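Local coordinates for protein carbohydrate deacetylase Agd3 (Neosartorya fumigata, PDB 6NWZ) that probably removes acetyl groups from the exopolysaccharide galactosaminogalactan as a zinc-binding carbohydrate deacetylase required for Aspergillus fumigatus biofilm formation, at residues V302-S313 with C364-W374; A470-V478 with A484-W492. All coordinates share one frame; numbering follows the deposited sequence.

Contact 1 and contact 2 both lie in the deacetylase domain and reach the same mixed sheet. Their centres are about 31 Å apart, their nearest atoms about 8 Å apart, and they do not touch. They come in series along the chain: contact 1 closes before contact 2 opens. Contact 1 sets strand 300-304 and helix 306-313 against the chain from helix 362-366 to helix 369-375. Contact 2 adds the short strand 474-475 antiparallel to strand 487-492. Strands 252-257 and 542-546 lie between strands 300-304 and 487-492 in the sheet. They carry the zinc ligands Asp255, Asp256 and His546. Arg491, on the strand of contact 2, makes a salt bridge to Asp255.

Contact 1: residues V302-S313 with C364-W374; sequences VGHNGNGNIEQS and CTQLDDLLRWW
Ser313 and Asn309, on one side of helix 306-313, meet the chain from Cys364 to Leu371. Ser313 OG donates to Cys364 O at 2.8 Å. Leu367 N reaches the same oxygen from the opposite face of the carbonyl plane, so two donors grip it. From Asn309 CB the side chain leaves with CG anti to the backbone N (chi1 170°), which carries the amide between Thr365 and Leu371. Asn309 CG lies 3.5 Å from Leu371 CD1. Asn309 OD1 rests against Thr365 CB at 3.2 Å; its hydrogen bond is to Trp413. Asn309 ND2 touches Asp368 CB and Leu371 CB, and makes weak bonds to Thr365 O and Asp368 OD2, each 3.4 Å. Asp368 is the N-cap of helix 369-375: its OD1 accepts from Leu370 N, while OD2 forms a salt bridge with Arg272. Strand 300-304 lies between the parallel strands 252-257 and 384-387 of the mixed sheet, and helix 306-313 follows it. From that strand, His304 meets Trp374 in a T-shaped stack, with ring planes at 82°. His304 CE1 sits over the indole face, while NE2 is hydrogen-bonded to His385. Val302 CG2 packs on Trp374 CH2 at 3.7 Å. Ile310 CD1 reaches Cys364 SG, which is disulfide-bonded to Cys323.

Contact 2: residues A470-V478 with A484-W492; sequences AMWPYFTTV and AGMQVNPRW
The backbone of Pro473 to Val478 runs antiparallel to Ala484 to Pro490, with end-to-end directions 152° apart, in a beta hairpin whose connection holds helix 478-481. Tyr474 and Val488 form a hydrogen-bonded pair (Tyr474 N to Val488 O 3.0 Å, Val488 N to Tyr474 O 2.7 Å), Phe475 and Gln487 the neighbouring non-hydrogen-bonded pair, and the bonds Thr476 N to Met486 O (3.0 Å) and Gly485 N to Thr476 O follow.

Side chains of Tyr474 and Val488 point to one face of the sheet and lie side by side. Val488 CG2 comes to the edge of the phenol ring, 3.9 Å from Tyr474 CD2. The same methyl, Val488 CG2, also lies 3.9 Å from Thr476 CG2. The Tyr474 hydroxyl bonds to Asp481 of the connecting helix. On the other face, Phe475 CE1 lies 3.8 Å from Gln487 CG. The Gln487 chain is extended, and its amide passes Pro473, with Gln487 NE2 3.5 Å from Pro473 CG. That NE2 bonds to Ser598 O and only weakly to Asn489 OD1.

Thr476 holds OG1 between its backbone N and carbonyl carbon (chi1 66°). This places the hydroxyl in front of the Met486 amide, and Met486 N donates to Thr476 OG1 at 3.0 Å. Further out, Val478 CG2 packs on Ala484 CB, and Thr477 OG1 caps Ser480 N of helix 478-481. Strand 454-456 pairs in parallel with strand 487-492, through Gln487 and Asn489.

The bonds that join the two segments are thus almost all between main-chain atoms. The exception is the Thr476 hydroxyl. It accepts from Met486 N, and its own proton goes to the carbonyl of Phe483, so both of its hydrogen-bonding functions are used.

Contact 1: residues V302-S313 with C364-W374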
loop_
_atom_site.group_PDB
_atom_site.type_symbol
_atom_site.label_atom_id
_atom_site.label_comp_id
_atom_site.label_asym_id
_atom_site.label_seq_id
_atom_site.Cartn_x
_atom_site.Cartn_y
_atom_site.Cartn_z
ATOM N N VAL A 302 2.244 0.039 18.355
ATOM C CA VAL A 302 3.496 0.108 19.100
ATOM C C VAL A 302 4.039 -1.301 19.314
ATOM O O VAL A 302 3.286 -2.217 19.674
ATOM C CB VAL A 302 3.298 0.826 20.447
ATOM C CG1 VAL A 302 4.592 0.828 21.231
ATOM C CG2 VAL A 302 2.817 2.244 20.208
ATOM N N GLY A 303 5.340 -1.472 19.090
ATOM C CA GLY A 303 6.018 -2.717 19.369
ATOM C C GLY A 303 6.890 -2.574 20.600
ATOM O O GLY A 303 7.794 -1.735 20.636
ATOM N N HIS A 304 6.612 -3.398 21.611
ATOM C CA HIS A 304 7.201 -3.253 22.935
ATOM C C HIS A 304 8.367 -4.211 23.142
ATOM O O HIS A 304 8.385 -5.326 22.620
ATOM C CB HIS A 304 6.157 -3.508 24.025
ATOM C CG HIS A 304 4.973 -2.596 23.961
ATOM N ND1 HIS A 304 5.019 -1.291 24.398
ATOM C CD2 HIS A 304 3.708 -2.803 23.522
ATOM C CE1 HIS A 304 3.835 -0.731 24.228
ATOM N NE2 HIS A 304 3.022 -1.627 23.699
ATOM N N ASN A 305 9.339 -3.768 23.940
ATOM C CA ASN A 305 10.413 -4.618 24.445
ATOM C C ASN A 305 10.316 -4.616 25.966
ATOM O O ASN A 305 10.723 -3.648 26.615
ATOM C CB ASN A 305 11.774 -4.125 23.979
ATOM C CG ASN A 305 11.905 -4.131 22.478
ATOM O OD1 ASN A 305 11.652 -3.125 21.818
ATOM N ND2 ASN A 305 12.304 -5.269 21.926
ATOM N N GLY A 306 9.787 -5.704 26.531
ATOM C CA GLY A 306 9.545 -5.748 27.963
ATOM C C GLY A 306 10.790 -5.550 28.806
ATOM O O GLY A 306 10.718 -4.971 29.894
ATOM N N ASN A 307 11.944 -6.024 28.327
ATOM C CA ASN A 307 13.165 -5.907 29.120
ATOM C C ASN A 307 13.550 -4.449 29.339
ATOM O O ASN A 307 14.160 -4.117 30.363
ATOM C CB ASN A 307 14.306 -6.675 28.448
ATOM C CG ASN A 307 15.538 -6.789 29.333
ATOM O OD1 ASN A 307 15.510 -7.442 30.377
ATOM N ND2 ASN A 307 16.634 -6.168 28.907
ATOM N N GLY A 308 13.197 -3.567 28.402
ATOM C CA GLY A 308 13.424 -2.149 28.614
ATOM C C GLY A 308 12.629 -1.596 29.781
ATOM O O GLY A 308 13.029 -0.603 30.399
ATOM N N ASN A 309 11.495 -2.225 30.097
ATOM C CA ASN A 309 10.728 -1.822 31.269
ATOM C C ASN A 309 11.416 -2.266 32.554
ATOM O O ASN A 309 11.481 -1.504 33.526
ATOM C CB ASN A 309 9.312 -2.392 31.181
ATOM C CG ASN A 309 8.529 -2.215 32.465
ATOM O OD1 ASN A 309 8.077 -3.186 33.067
ATOM N ND2 ASN A 309 8.368 -0.969 32.892
ATOM N N ILE A 310 11.950 -3.488 32.576
ATOM C CA ILE A 310 12.617 -3.974 33.779
ATOM C C ILE A 310 13.914 -3.211 34.017
ATOM O O ILE A 310 14.258 -2.888 35.160
ATOM C CB ILE A 310 12.861 -5.491 33.682
ATOM C CG1 ILE A 310 11.564 -6.227 33.330
ATOM C CG2 ILE A 310 13.444 -6.020 34.986
ATOM C CD1 ILE A 310 10.479 -6.103 34.378
ATOM N N GLU A 311 14.656 -2.909 32.947
ATOM C CA GLU A 311 15.935 -2.224 33.114
ATOM C C GLU A 311 15.739 -0.802 33.625
ATOM O O GLU A 311 16.524 -0.319 34.449
ATOM C CB GLU A 311 16.713 -2.223 31.798
ATOM C CG GLU A 311 17.177 -3.602 31.357
ATOM C CD GLU A 311 18.299 -3.547 30.336
ATOM O OE1 GLU A 311 19.328 -4.227 30.544
ATOM O OE2 GLU A 311 18.152 -2.819 29.332
ATOM N N GLN A 312 14.693 -0.121 33.156
ATOM C CA GLN A 312 14.410 1.220 33.654
ATOM C C GLN A 312 14.040 1.194 35.132
ATOM O O GLN A 312 14.541 2.009 35.915
ATOM C CB GLN A 312 13.298 1.862 32.824
ATOM C CG GLN A 312 12.819 3.199 33.360
ATOM C CD GLN A 312 13.922 4.244 33.413
ATOM O OE1 GLN A 312 14.444 4.665 32.381
ATOM N NE2 GLN A 312 14.281 4.669 34.623
ATOM N N SER A 313 13.172 0.262 35.536
ATOM C CA SER A 313 12.836 0.140 36.951
ATOM C C SER A 313 14.062 -0.191 37.787
ATOM O O SER A 313 14.170 0.256 38.935
ATOM C CB SER A 313 11.764 -0.929 37.150
ATOM O OG SER A 313 10.543 -0.540 36.552
ATOM N N CYS A 364 7.613 -4.193 40.607
ATOM C CA CYS A 364 8.821 -3.870 39.854
ATOM C C CYS A 364 8.489 -3.080 38.594
ATOM O O CYS A 364 9.054 -2.007 38.354
ATOM C CB CYS A 364 9.574 -5.147 39.486
ATOM S SG CYS A 364 10.721 -4.916 38.103
ATOM N N THR A 365 7.573 -3.602 37.772
ATOM C CA THR A 365 7.248 -2.947 36.509
ATOM C C THR A 365 6.656 -1.559 36.728
ATOM O O THR A 365 6.880 -0.658 35.914
ATOM C CB THR A 365 6.279 -3.811 35.697
ATOM O OG1 THR A 365 5.019 -3.892 36.373
ATOM C CG2 THR A 365 6.839 -5.214 35.508
ATOM N N GLN A 366 5.917 -1.364 37.823
ATOM C CA GLN A 366 5.269 -0.086 38.095
ATOM C C GLN A 366 6.253 1.037 38.414
ATOM O O GLN A 366 5.851 2.205 38.382
ATOM C CB GLN A 366 4.273 -0.239 39.247
ATOM C CG GLN A 366 3.126 -1.196 38.968
ATOM C CD GLN A 366 2.147 -0.662 37.943
ATOM O OE1 GLN A 366 2.070 0.543 37.710
ATOM N NE2 GLN A 366 1.388 -1.561 37.325
ATOM N N LEU A 367 7.518 0.727 38.723
ATOM C CA LEU A 367 8.495 1.777 38.998
ATOM C C LEU A 367 8.859 2.595 37.762
ATOM O O LEU A 367 9.527 3.626 37.901
ATOM C CB LEU A 367 9.766 1.178 39.603
ATOM C CG LEU A 367 9.615 0.487 40.957
ATOM C CD1 LEU A 367 10.967 0.030 41.484
ATOM C CD2 LEU A 367 8.931 1.412 41.947
ATOM N N ASP A 368 8.445 2.163 36.572
ATOM C CA ASP A 368 8.694 2.880 35.325
ATOM C C ASP A 368 7.514 3.805 35.041
ATOM O O ASP A 368 6.388 3.335 34.835
ATOM C CB ASP A 368 8.887 1.882 34.181
ATOM C CG ASP A 368 9.459 2.511 32.917
ATOM O OD1 ASP A 368 9.233 3.714 32.663
ATOM O OD2 ASP A 368 10.147 1.783 32.171
ATOM N N ASP A 369 7.771 5.118 35.023
ATOM C CA ASP A 369 6.710 6.081 34.732
ATOM C C ASP A 369 6.092 5.826 33.363
ATOM O O ASP A 369 4.884 6.013 33.171
ATOM C CB ASP A 369 7.253 7.509 34.809
ATOM C CG ASP A 369 7.723 7.885 36.202
ATOM O OD1 ASP A 369 7.930 6.978 37.036
ATOM O OD2 ASP A 369 7.880 9.096 36.468
ATOM N N LEU A 370 6.908 5.399 32.398
ATOM C CA LEU A 370 6.393 5.114 31.066
ATOM C C LEU A 370 5.469 3.902 31.072
ATOM O O LEU A 370 4.500 3.861 30.304
ATOM C CB LEU A 370 7.557 4.906 30.099
ATOM C CG LEU A 370 7.202 4.608 28.645
ATOM C CD1 LEU A 370 6.320 5.713 28.091
ATOM C CD2 LEU A 370 8.465 4.444 27.814
ATOM N N LEU A 371 5.740 2.917 31.931
ATOM C CA LEU A 371 4.868 1.749 32.001
ATOM C C LEU A 371 3.518 2.103 32.607
ATOM O O LEU A 371 2.469 1.730 32.067
ATOM C CB LEU A 371 5.517 0.633 32.813
ATOM C CG LEU A 371 4.587 -0.580 32.741
ATOM C CD1 LEU A 371 5.118 -1.600 31.749
ATOM C CD2 LEU A 371 4.345 -1.193 34.103
ATOM N N ARG A 372 3.524 2.804 33.744
ATOM C CA ARG A 372 2.267 3.209 34.362
ATOM C C ARG A 372 1.411 4.025 33.404
ATOM O O ARG A 372 0.178 3.962 33.469
ATOM C CB ARG A 372 2.528 4.003 35.639
ATOM C CG ARG A 372 3.321 3.252 36.685
ATOM C CD ARG A 372 3.219 3.926 38.046
ATOM N NE ARG A 372 3.513 5.356 37.985
ATOM C CZ ARG A 372 4.739 5.867 38.005
ATOM N NH1 ARG A 372 5.796 5.064 38.076
ATOM N NH2 ARG A 372 4.912 7.181 37.948
ATOM N N TRP A 373 2.040 4.789 32.508
ATOM C CA TRP A 373 1.272 5.490 31.486
ATOM C C TRP A 373 0.678 4.511 30.480
ATOM O O TRP A 373 -0.518 4.576 30.170
ATOM C CB TRP A 373 2.143 6.525 30.778
ATOM C CG TRP A 373 1.355 7.418 29.873
ATOM C CD1 TRP A 373 0.770 8.607 30.200
ATOM C CD2 TRP A 373 1.054 7.190 28.490
ATOM N NE1 TRP A 373 0.127 9.136 29.106
ATOM C CE2 TRP A 373 0.288 8.286 28.043
ATOM C CE3 TRP A 373 1.360 6.169 27.587
ATOM C CZ2 TRP A 373 -0.176 8.387 26.736
ATOM C CZ3 TRP A 373 0.898 6.272 26.289
ATOM C CH2 TRP A 373 0.140 7.372 25.876
ATOM N N TRP A 374 1.497 3.589 29.963
ATOM C CA TRP A 374 1.005 2.646 28.961
ATOM C C TRP A 374 -0.065 1.725 29.531
ATOM O O TRP A 374 -1.006 1.349 28.823
ATOM C CB TRP A 374 2.157 1.820 28.387
ATOM C CG TRP A 374 2.830 2.468 27.230
ATOM C CD1 TRP A 374 4.140 2.837 27.143
ATOM C CD2 TRP A 374 2.224 2.841 25.987
ATOM N NE1 TRP A 374 4.389 3.411 25.918
ATOM C CE2 TRP A 374 3.227 3.427 25.192
ATOM C CE3 TRP A 374 0.929 2.734 25.471
ATOM C CZ2 TRP A 374 2.978 3.901 23.911
ATOM C CZ3 TRP A 374 0.683 3.209 24.200
ATOM C CH2 TRP A 374 1.703 3.787 23.433
#

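Contact 2: residues A470-V478 with A484-W492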
loop_
_atom_site.group_PDB
_atom_site.type_symbol
_atom_site.label_atom_id
_atom_site.label_comp_id
_atom_site.label_asym_id
_atom_site.label_seq_id
_atom_site.Cartn_x
_atom_site.Cartn_y
_atom_site.Cartn_z
ATOM N N ALA A 470 3.060 -8.464 -5.906
ATOM C CA ALA A 470 3.372 -7.520 -4.839
ATOM C C ALA A 470 2.290 -7.501 -3.768
ATOM O O ALA A 470 2.568 -7.176 -2.607
ATOM C CB ALA A 470 3.564 -6.125 -5.423
ATOM N N MET A 471 1.058 -7.845 -4.137
ATOM C CA MET A 471 -0.061 -7.837 -3.206
ATOM C C MET A 471 -0.047 -9.023 -2.252
ATOM O O MET A 471 -0.941 -9.121 -1.406
ATOM C CB MET A 471 -1.382 -7.810 -3.982
ATOM C CG MET A 471 -1.498 -6.660 -4.976
ATOM S SD MET A 471 -1.676 -5.031 -4.215
ATOM C CE MET A 471 -0.799 -4.016 -5.400
ATOM N N TRP A 472 0.947 -9.920 -2.362
ATOM C CA TRP A 472 1.015 -11.130 -1.558
ATOM C C TRP A 472 2.136 -11.044 -0.527
ATOM O O TRP A 472 3.152 -10.378 -0.752
ATOM C CB TRP A 472 1.249 -12.372 -2.427
ATOM C CG TRP A 472 0.167 -12.643 -3.424
ATOM C CD1 TRP A 472 -1.054 -12.040 -3.501
ATOM C CD2 TRP A 472 0.215 -13.590 -4.497
ATOM N NE1 TRP A 472 -1.771 -12.554 -4.556
ATOM C CE2 TRP A 472 -1.014 -13.506 -5.183
ATOM C CE3 TRP A 472 1.178 -14.499 -4.944
ATOM C CZ2 TRP A 472 -1.304 -14.299 -6.288
ATOM C CZ3 TRP A 472 0.888 -15.283 -6.042
ATOM C CH2 TRP A 472 -0.343 -15.180 -6.701
ATOM N N PRO A 473 1.981 -11.704 0.614
ATOM C CA PRO A 473 3.095 -11.828 1.553
ATOM C C PRO A 473 4.049 -12.930 1.115
ATOM O O PRO A 473 3.714 -13.803 0.313
ATOM C CB PRO A 473 2.402 -12.188 2.870
ATOM C CG PRO A 473 1.204 -12.976 2.428
ATOM C CD PRO A 473 0.753 -12.341 1.129
ATOM N N TYR A 474 5.264 -12.862 1.652
ATOM C CA TYR A 474 6.272 -13.884 1.425
ATOM C C TYR A 474 6.107 -14.994 2.456
ATOM O O TYR A 474 5.794 -14.733 3.620
ATOM C CB TYR A 474 7.677 -13.279 1.502
ATOM C CG TYR A 474 8.796 -14.296 1.571
ATOM C CD1 TYR A 474 9.312 -14.872 0.419
ATOM C CD2 TYR A 474 9.341 -14.676 2.793
ATOM C CE1 TYR A 474 10.336 -15.805 0.481
ATOM C CE2 TYR A 474 10.364 -15.608 2.865
ATOM C CZ TYR A 474 10.859 -16.169 1.706
ATOM O OH TYR A 474 11.877 -17.094 1.778
ATOM N N PHE A 475 6.303 -16.234 2.021
ATOM C CA PHE A 475 6.178 -17.399 2.891
ATOM C C PHE A 475 7.540 -18.066 3.016
ATOM O O PHE A 475 8.167 -18.405 2.005
ATOM C CB PHE A 475 5.136 -18.381 2.355
ATOM C CG PHE A 475 3.727 -17.864 2.428
ATOM C CD1 PHE A 475 3.039 -17.861 3.632
ATOM C CD2 PHE A 475 3.096 -17.366 1.298
ATOM C CE1 PHE A 475 1.741 -17.381 3.710
ATOM C CE2 PHE A 475 1.795 -16.882 1.366
ATOM C CZ PHE A 475 1.118 -16.892 2.575
ATOM N N THR A 476 7.992 -18.247 4.254
ATOM C CA THR A 476 9.310 -18.819 4.495
ATOM C C THR A 476 9.364 -20.266 4.021
ATOM O O THR A 476 8.360 -20.985 4.019
ATOM C CB THR A 476 9.661 -18.743 5.981
ATOM O OG1 THR A 476 8.775 -19.588 6.726
ATOM C CG2 THR A 476 9.533 -17.316 6.480
ATOM N N THR A 477 10.555 -20.690 3.613
ATOM C CA THR A 477 10.769 -22.031 3.100
ATOM C C THR A 477 11.917 -22.686 3.850
ATOM O O THR A 477 12.799 -22.005 4.385
ATOM C CB THR A 477 11.078 -22.012 1.604
ATOM O OG1 THR A 477 12.333 -21.357 1.389
ATOM C CG2 THR A 477 9.991 -21.261 0.849
ATOM N N VAL A 478 11.896 -24.021 3.887
ATOM C CA VAL A 478 12.968 -24.762 4.543
ATOM C C VAL A 478 14.296 -24.497 3.848
ATOM O O VAL A 478 15.351 -24.421 4.492
ATOM C CB VAL A 478 12.635 -26.268 4.577
ATOM C CG1 VAL A 478 13.782 -27.054 5.182
ATOM C CG2 VAL A 478 11.361 -26.509 5.360
ATOM N N ALA A 484 9.632 -23.460 7.241
ATOM C CA ALA A 484 8.582 -23.245 6.258
ATOM C C ALA A 484 7.261 -22.961 6.954
ATOM O O ALA A 484 6.895 -23.647 7.912
ATOM C CB ALA A 484 8.429 -24.460 5.340
ATOM N N GLY A 485 6.547 -21.950 6.465
ATOM C CA GLY A 485 5.194 -21.657 6.899
ATOM C C GLY A 485 5.002 -20.288 7.514
ATOM O O GLY A 485 3.856 -19.834 7.634
ATOM N N MET A 486 6.073 -19.614 7.920
ATOM C CA MET A 486 5.928 -18.304 8.539
ATOM C C MET A 486 5.591 -17.259 7.482
ATOM O O MET A 486 6.226 -17.206 6.424
ATOM C CB MET A 486 7.206 -17.915 9.280
ATOM C CG MET A 486 7.012 -16.808 10.310
ATOM S SD MET A 486 6.138 -17.356 11.792
ATOM C CE MET A 486 7.254 -18.617 12.398
ATOM N N GLN A 487 4.591 -16.429 7.770
ATOM C CA GLN A 487 4.121 -15.419 6.828
ATOM C C GLN A 487 4.835 -14.099 7.101
ATOM O O GLN A 487 4.711 -13.533 8.193
ATOM C CB GLN A 487 2.605 -15.248 6.930
ATOM C CG GLN A 487 2.016 -14.282 5.911
ATOM C CD GLN A 487 0.523 -14.068 6.091
ATOM O OE1 GLN A 487 -0.186 -14.938 6.595
ATOM N NE2 GLN A 487 0.041 -12.899 5.681
ATOM N N VAL A 488 5.575 -13.613 6.111
ATOM C CA VAL A 488 6.310 -12.358 6.209
ATOM C C VAL A 488 5.533 -11.301 5.436
ATOM O O VAL A 488 5.493 -11.321 4.201
ATOM C CB VAL A 488 7.743 -12.496 5.680
ATOM C CG1 VAL A 488 8.471 -11.161 5.775
ATOM C CG2 VAL A 488 8.489 -13.567 6.455
ATOM N N ASN A 489 4.913 -10.374 6.163
ATOM C CA ASN A 489 4.178 -9.298 5.513
ATOM C C ASN A 489 5.112 -8.129 5.215
ATOM O O ASN A 489 5.988 -7.811 6.026
ATOM C CB ASN A 489 3.026 -8.819 6.393
ATOM C CG ASN A 489 2.109 -9.949 6.821
ATOM O OD1 ASN A 489 1.281 -10.423 6.043
ATOM N ND2 ASN A 489 2.251 -10.383 8.069
ATOM N N PRO A 490 4.941 -7.480 4.068
ATOM C CA PRO A 490 5.846 -6.388 3.691
ATOM C C PRO A 490 5.673 -5.160 4.575
ATOM O O PRO A 490 4.630 -4.942 5.198
ATOM C CB PRO A 490 5.452 -6.086 2.242
ATOM C CG PRO A 490 4.039 -6.571 2.127
ATOM C CD PRO A 490 3.948 -7.771 3.019
ATOM N N ARG A 491 6.735 -4.352 4.620
ATOM C CA ARG A 491 6.745 -3.099 5.365
ATOM C C ARG A 491 7.729 -2.137 4.717
ATOM O O ARG A 491 8.842 -2.524 4.353
ATOM C CB ARG A 491 7.124 -3.298 6.840
ATOM C CG ARG A 491 6.942 -2.046 7.706
ATOM C CD ARG A 491 7.004 -2.352 9.208
ATOM N NE ARG A 491 8.368 -2.577 9.678
ATOM C CZ ARG A 491 8.729 -2.612 10.960
ATOM N NH1 ARG A 491 9.997 -2.821 11.285
ATOM N NH2 ARG A 491 7.827 -2.435 11.920
ATOM N N TRP A 492 7.315 -0.882 4.601
ATOM C CA TRP A 492 8.132 0.165 4.014
ATOM C C TRP A 492 9.042 0.807 5.056
ATOM O O TRP A 492 8.684 0.949 6.229
ATOM C CB TRP A 492 7.249 1.243 3.382
ATOM C CG TRP A 492 6.403 0.755 2.241
ATOM C CD1 TRP A 492 5.038 0.705 2.194
ATOM C CD2 TRP A 492 6.866 0.251 0.983
ATOM N NE1 TRP A 492 4.625 0.203 0.982
ATOM C CE2 TRP A 492 5.728 -0.082 0.221
ATOM C CE3 TRP A 492 8.134 0.051 0.426
ATOM C CZ2 TRP A 492 5.819 -0.606 -1.066
ATOM C CZ3 TRP A 492 8.221 -0.469 -0.853
ATOM C CH2 TRP A 492 7.070 -0.792 -1.583
#